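PDB 6QGM: VirX1 from Cyanophage Syn10, which is a flavin-dependent viral halogenase of the tryptophan halogenase family that iodinates diverse substrates. Local coordinates for residues L62-W67 against T163-D168; C71-K76 against E525-A530. All coordinates share one frame; numbering follows the deposited sequence.

Contact 1 of 2, residues L62-W67 against T163-D168; sequences LKDEDW and TAYHID
Asp64 and Trp67, one turn apart on the short helix 64-67, meet Tyr165 and Ile167 on strand 164-168. This strand is the middle one of a three-stranded antiparallel sheet in a protein of the tryptophan halogenase family. Tyr165 and Ile167 are two residues apart, and both point toward the helix. The contact is a helix laid against one face of this small sheet.

The polar part is one hydrogen bond. Tyr165 OH donates to Asp64 OD1 over 2.7 Å, and Asp64 OD1 accepts through its syn lone pair, on the side of the other carboxylate oxygen. The carboxylate stands nearly perpendicular to the phenol ring, with the planes 83° apart. Asp64 OD2 lies at the edge of that ring, near its plane, and is hydrogen-bonded to Tyr75 OH. The carboxylate thus holds two tyrosines, one on each oxygen.

The aromatic part is a T-shaped stack. The benzo edge of Trp67 is directed at one face of the Tyr165 ring. The centroids of the two six-membered rings are 5.0 Å apart and the planes lie at 64°. Trp67 CZ2 sits over the rim of the phenol and comes to 3.5 Å from Tyr165 CD2. The indole is placed there by its first torsion (72°), which sets CG between the backbone N and the carbonyl carbon. Phe172 of helix 169-181 makes another edge-to-face pair with Trp67, and Leu57 of helix 52-59 touches both Trp67 and Tyr165 and helps enclose the two rings.

The aliphatic part is small. The Ile167 methyl CG2 meets the indole at its edge, near the ring plane, 3.6 Å from Trp67 CZ3.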
# COMPACT_ATOMS: atom_id res chain seq x y z
N LEU B 62 30.14 24.30 -1.22
CA LEU B 62 31.35 24.05 -0.39
C LEU B 62 32.22 23.00 -1.09
O LEU B 62 31.75 21.87 -1.19
CB LEU B 62 30.92 23.59 1.00
CG LEU B 62 30.36 24.69 1.90
CD1 LEU B 62 29.58 24.09 3.05
CD2 LEU B 62 31.44 25.61 2.42
N LYS B 63 33.43 23.37 -1.50
CA LYS B 63 34.45 22.46 -2.09
C LYS B 63 35.26 21.81 -0.95
O LYS B 63 35.68 22.55 -0.03
CB LYS B 63 35.38 23.22 -3.05
CG LYS B 63 34.74 24.02 -4.17
CD LYS B 63 33.57 23.34 -4.85
CE LYS B 63 32.81 24.25 -5.80
NZ LYS B 63 31.34 24.00 -5.78
N ASP B 64 35.48 20.49 -1.03
CA ASP B 64 36.24 19.69 -0.04
C ASP B 64 37.54 20.41 0.36
O ASP B 64 37.86 20.46 1.56
CB ASP B 64 36.52 18.29 -0.60
CG ASP B 64 35.31 17.37 -0.67
OD1 ASP B 64 34.20 17.78 -0.24
OD2 ASP B 64 35.49 16.23 -1.15
N GLU B 65 38.27 20.95 -0.62
CA GLU B 65 39.59 21.62 -0.45
C GLU B 65 39.48 22.71 0.61
O GLU B 65 40.44 22.89 1.36
CB GLU B 65 40.05 22.26 -1.77
CG GLU B 65 40.24 21.30 -2.94
CD GLU B 65 40.24 21.93 -4.34
OE1 GLU B 65 39.93 23.15 -4.49
OE2 GLU B 65 40.56 21.19 -5.28
N ASP B 66 38.34 23.41 0.66
CA ASP B 66 38.17 24.68 1.43
C ASP B 66 37.78 24.41 2.88
O ASP B 66 38.42 25.00 3.79
CB ASP B 66 37.12 25.57 0.77
CG ASP B 66 37.50 26.04 -0.63
OD1 ASP B 66 38.67 25.93 -1.02
OD2 ASP B 66 36.60 26.51 -1.34
N TRP B 67 36.76 23.58 3.11
CA TRP B 67 36.11 23.42 4.43
C TRP B 67 36.74 22.26 5.23
O TRP B 67 36.77 22.36 6.46
CB TRP B 67 34.59 23.27 4.29
CG TRP B 67 34.12 21.96 3.72
CD1 TRP B 67 33.81 21.68 2.42
CD2 TRP B 67 33.89 20.74 4.45
NE1 TRP B 67 33.41 20.38 2.29
CE2 TRP B 67 33.47 19.77 3.52
CE3 TRP B 67 34.04 20.37 5.79
CZ2 TRP B 67 33.14 18.47 3.90
CZ3 TRP B 67 33.74 19.07 6.16
CH2 TRP B 67 33.30 18.14 5.23
N THR B 163 31.33 9.23 -1.41
CA THR B 163 32.24 9.49 -0.28
C THR B 163 31.60 10.56 0.60
O THR B 163 31.29 11.64 0.08
CB THR B 163 33.64 9.89 -0.74
OG1 THR B 163 34.12 8.94 -1.70
CG2 THR B 163 34.61 9.94 0.41
N ALA B 164 31.39 10.23 1.88
CA ALA B 164 30.98 11.17 2.95
C ALA B 164 32.21 11.52 3.80
O ALA B 164 33.34 11.32 3.31
CB ALA B 164 29.87 10.56 3.77
N TYR B 165 32.02 12.03 5.03
CA TYR B 165 33.06 12.77 5.79
C TYR B 165 32.96 12.46 7.29
O TYR B 165 31.86 12.22 7.79
CB TYR B 165 32.89 14.28 5.56
CG TYR B 165 32.78 14.67 4.11
CD1 TYR B 165 31.56 14.68 3.44
CD2 TYR B 165 33.89 15.04 3.38
CE1 TYR B 165 31.45 15.04 2.11
CE2 TYR B 165 33.80 15.39 2.04
CZ TYR B 165 32.58 15.40 1.40
OH TYR B 165 32.50 15.77 0.10
N HIS B 166 34.11 12.41 7.96
CA HIS B 166 34.28 12.58 9.43
C HIS B 166 34.62 14.04 9.69
O HIS B 166 35.53 14.54 9.03
CB HIS B 166 35.37 11.65 9.98
CG HIS B 166 35.16 10.21 9.65
ND1 HIS B 166 35.99 9.50 8.82
CD2 HIS B 166 34.22 9.33 10.06
CE1 HIS B 166 35.59 8.25 8.74
NE2 HIS B 166 34.50 8.12 9.51
N ILE B 167 33.90 14.72 10.58
CA ILE B 167 34.08 16.18 10.85
C ILE B 167 34.10 16.41 12.36
O ILE B 167 33.47 15.64 13.11
CB ILE B 167 32.97 16.99 10.15
CG1 ILE B 167 31.61 16.79 10.81
CG2 ILE B 167 32.92 16.67 8.65
CD1 ILE B 167 30.50 17.59 10.19
N ASP B 168 34.81 17.46 12.79
CA ASP B 168 34.61 18.12 14.10
C ASP B 168 33.44 19.08 13.90
O ASP B 168 33.61 20.08 13.17
CB ASP B 168 35.91 18.81 14.54
CG ASP B 168 35.82 19.68 15.79
OD1 ASP B 168 34.74 20.25 16.05
OD2 ASP B 168 36.84 19.82 16.47

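Contact 2 of 2, residues C71-K76 against E525-A530; sequences CNATYK and EIYGSA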
# COMPACT_ATOMS: atom_id res chain seq x y z
N CYS B 71 38.10 22.09 9.76
CA CYS B 71 37.46 21.32 10.86
C CYS B 71 37.99 19.89 10.95
O CYS B 71 37.20 18.99 11.30
CB CYS B 71 35.95 21.33 10.71
SG CYS B 71 35.32 20.60 9.17
N ASN B 72 39.30 19.70 10.72
CA ASN B 72 40.03 18.42 10.91
C ASN B 72 39.25 17.27 10.26
O ASN B 72 39.26 16.16 10.83
CB ASN B 72 40.25 18.12 12.39
CG ASN B 72 41.32 19.00 12.99
OD1 ASN B 72 42.46 18.94 12.57
ND2 ASN B 72 40.95 19.84 13.93
N ALA B 73 38.63 17.52 9.11
CA ALA B 73 37.75 16.55 8.45
C ALA B 73 38.62 15.49 7.79
O ALA B 73 39.76 15.81 7.40
CB ALA B 73 36.85 17.22 7.45
N THR B 74 38.12 14.26 7.73
CA THR B 74 38.67 13.17 6.89
C THR B 74 37.51 12.58 6.09
O THR B 74 36.36 13.02 6.32
CB THR B 74 39.43 12.14 7.74
OG1 THR B 74 38.48 11.40 8.51
CG2 THR B 74 40.47 12.77 8.63
N TYR B 75 37.83 11.66 5.17
CA TYR B 75 36.86 11.02 4.24
C TYR B 75 36.34 9.73 4.87
O TYR B 75 37.02 9.12 5.71
CB TYR B 75 37.50 10.76 2.87
CG TYR B 75 37.62 11.97 1.99
CD1 TYR B 75 36.48 12.60 1.51
CD2 TYR B 75 38.85 12.48 1.61
CE1 TYR B 75 36.56 13.70 0.67
CE2 TYR B 75 38.94 13.58 0.78
CZ TYR B 75 37.80 14.19 0.31
OH TYR B 75 37.86 15.28 -0.50
N LYS B 76 35.14 9.34 4.43
CA LYS B 76 34.41 8.15 4.93
C LYS B 76 33.70 7.44 3.75
O LYS B 76 32.81 8.06 3.13
CB LYS B 76 33.39 8.60 5.97
CG LYS B 76 32.62 7.48 6.63
CD LYS B 76 31.30 7.95 7.18
CE LYS B 76 30.40 6.80 7.57
NZ LYS B 76 29.07 7.31 7.95
N GLU B 525 45.79 16.01 -1.77
CA GLU B 525 44.61 16.59 -2.48
C GLU B 525 43.94 17.71 -1.66
O GLU B 525 43.39 18.62 -2.29
CB GLU B 525 43.56 15.52 -2.77
CG GLU B 525 44.09 14.28 -3.46
CD GLU B 525 44.72 14.50 -4.82
OE1 GLU B 525 44.10 15.17 -5.65
OE2 GLU B 525 45.84 14.00 -5.04
N ILE B 526 43.89 17.61 -0.33
CA ILE B 526 43.01 18.47 0.51
C ILE B 526 43.85 19.37 1.41
O ILE B 526 43.67 20.60 1.32
CB ILE B 526 42.02 17.62 1.35
CG1 ILE B 526 40.94 16.95 0.49
CG2 ILE B 526 41.42 18.44 2.48
CD1 ILE B 526 40.25 17.80 -0.54
N TYR B 527 44.71 18.79 2.25
CA TYR B 527 45.48 19.51 3.29
C TYR B 527 46.69 20.19 2.63
O TYR B 527 46.79 21.43 2.75
CB TYR B 527 45.77 18.57 4.47
CG TYR B 527 44.58 18.33 5.37
CD1 TYR B 527 44.34 19.15 6.47
CD2 TYR B 527 43.69 17.30 5.13
CE1 TYR B 527 43.24 18.95 7.28
CE2 TYR B 527 42.59 17.08 5.95
CZ TYR B 527 42.36 17.92 7.03
OH TYR B 527 41.27 17.73 7.83
N GLY B 528 47.50 19.45 1.87
CA GLY B 528 48.77 19.95 1.31
C GLY B 528 49.90 19.85 2.32
O GLY B 528 50.91 20.54 2.12
N SER B 529 49.70 19.07 3.40
CA SER B 529 50.54 19.10 4.63
C SER B 529 50.11 18.05 5.66
O SER B 529 49.35 17.13 5.29
CB SER B 529 50.48 20.49 5.23
OG SER B 529 51.02 20.49 6.55
N ALA B 530 50.58 18.23 6.92
CA ALA B 530 49.89 17.91 8.20
C ALA B 530 49.80 19.17 9.08
O ALA B 530 48.80 19.47 9.77
CB ALA B 530 50.63 16.81 8.90
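Ala73 and Tyr527 meet where the edge of a small antiparallel sheet lies against the last helix of the chain. Strand 74-76 is an outer strand of this three-stranded sheet. Asn72 and Ala73 lead into it as a loop. Helix 518-527 ends here with a wider pi-type turn at 525-527. Gly528 then leaves the helix with a positive phi of 83°. The backbones stay well apart: the closest CA pair, Asn72 and Tyr527, is 9.4 Å apart. Side chains therefore bridge the gap, Tyr527 and Ile526 from the helix and Tyr75 from the strand.

Tyr527 reaches the loop with its hydroxyl. Its OH donates a hydrogen bond to Ala73 O, a backbone acceptor. The modelled length of 2.5 Å between Tyr527 OH and Ala73 O is very short, and its exact value is doubtful at this resolution. Ala73 O lies at the edge of the phenol ring, near its plane. Trp287 stacks on the Tyr527 ring and also shares a backbone hydrogen bond with Asn72.

Tyr75 and Ile526 form the apolar half. Their side chains come from opposite directions. The first torsion of Tyr75 (-77°) sets CG anti to the carbonyl carbon, and the far end of the ring lies nearest the helix. Ile526 CG1 approaches the ring obliquely, 3.9 Å from Tyr75 CE2. The polar end of Tyr75 is hydrogen-bonded to Asp64 OD2, and its backbone N to His518 NE2 of the same helix. The terminal methyl CD1 of Ile526 packs 3.5 Å from Tyr75 OH.

Overall arrangement
From the N terminus the chain passes through 62-67, then 71-76, then 163-168, and reaches 525-530 at its very end. Contact 1 closes a loop of 95 residues. Contact 2 closes one of 448 residues and brings the C-terminal helix back to the early part of the chain. Their segments alternate, so the two loops cross. Contact 1 fixes helix 64-67 to the middle strand of the small antiparallel sheet, and contact 2 joins helix 518-527 to the edge strand 74-76 and the loop leading into it. The centres are about 8 Å apart. Strands 74-76 and 164-168 pair directly: His166 N lies 2.9 Å from Thr74 O, a probable hydrogen bond.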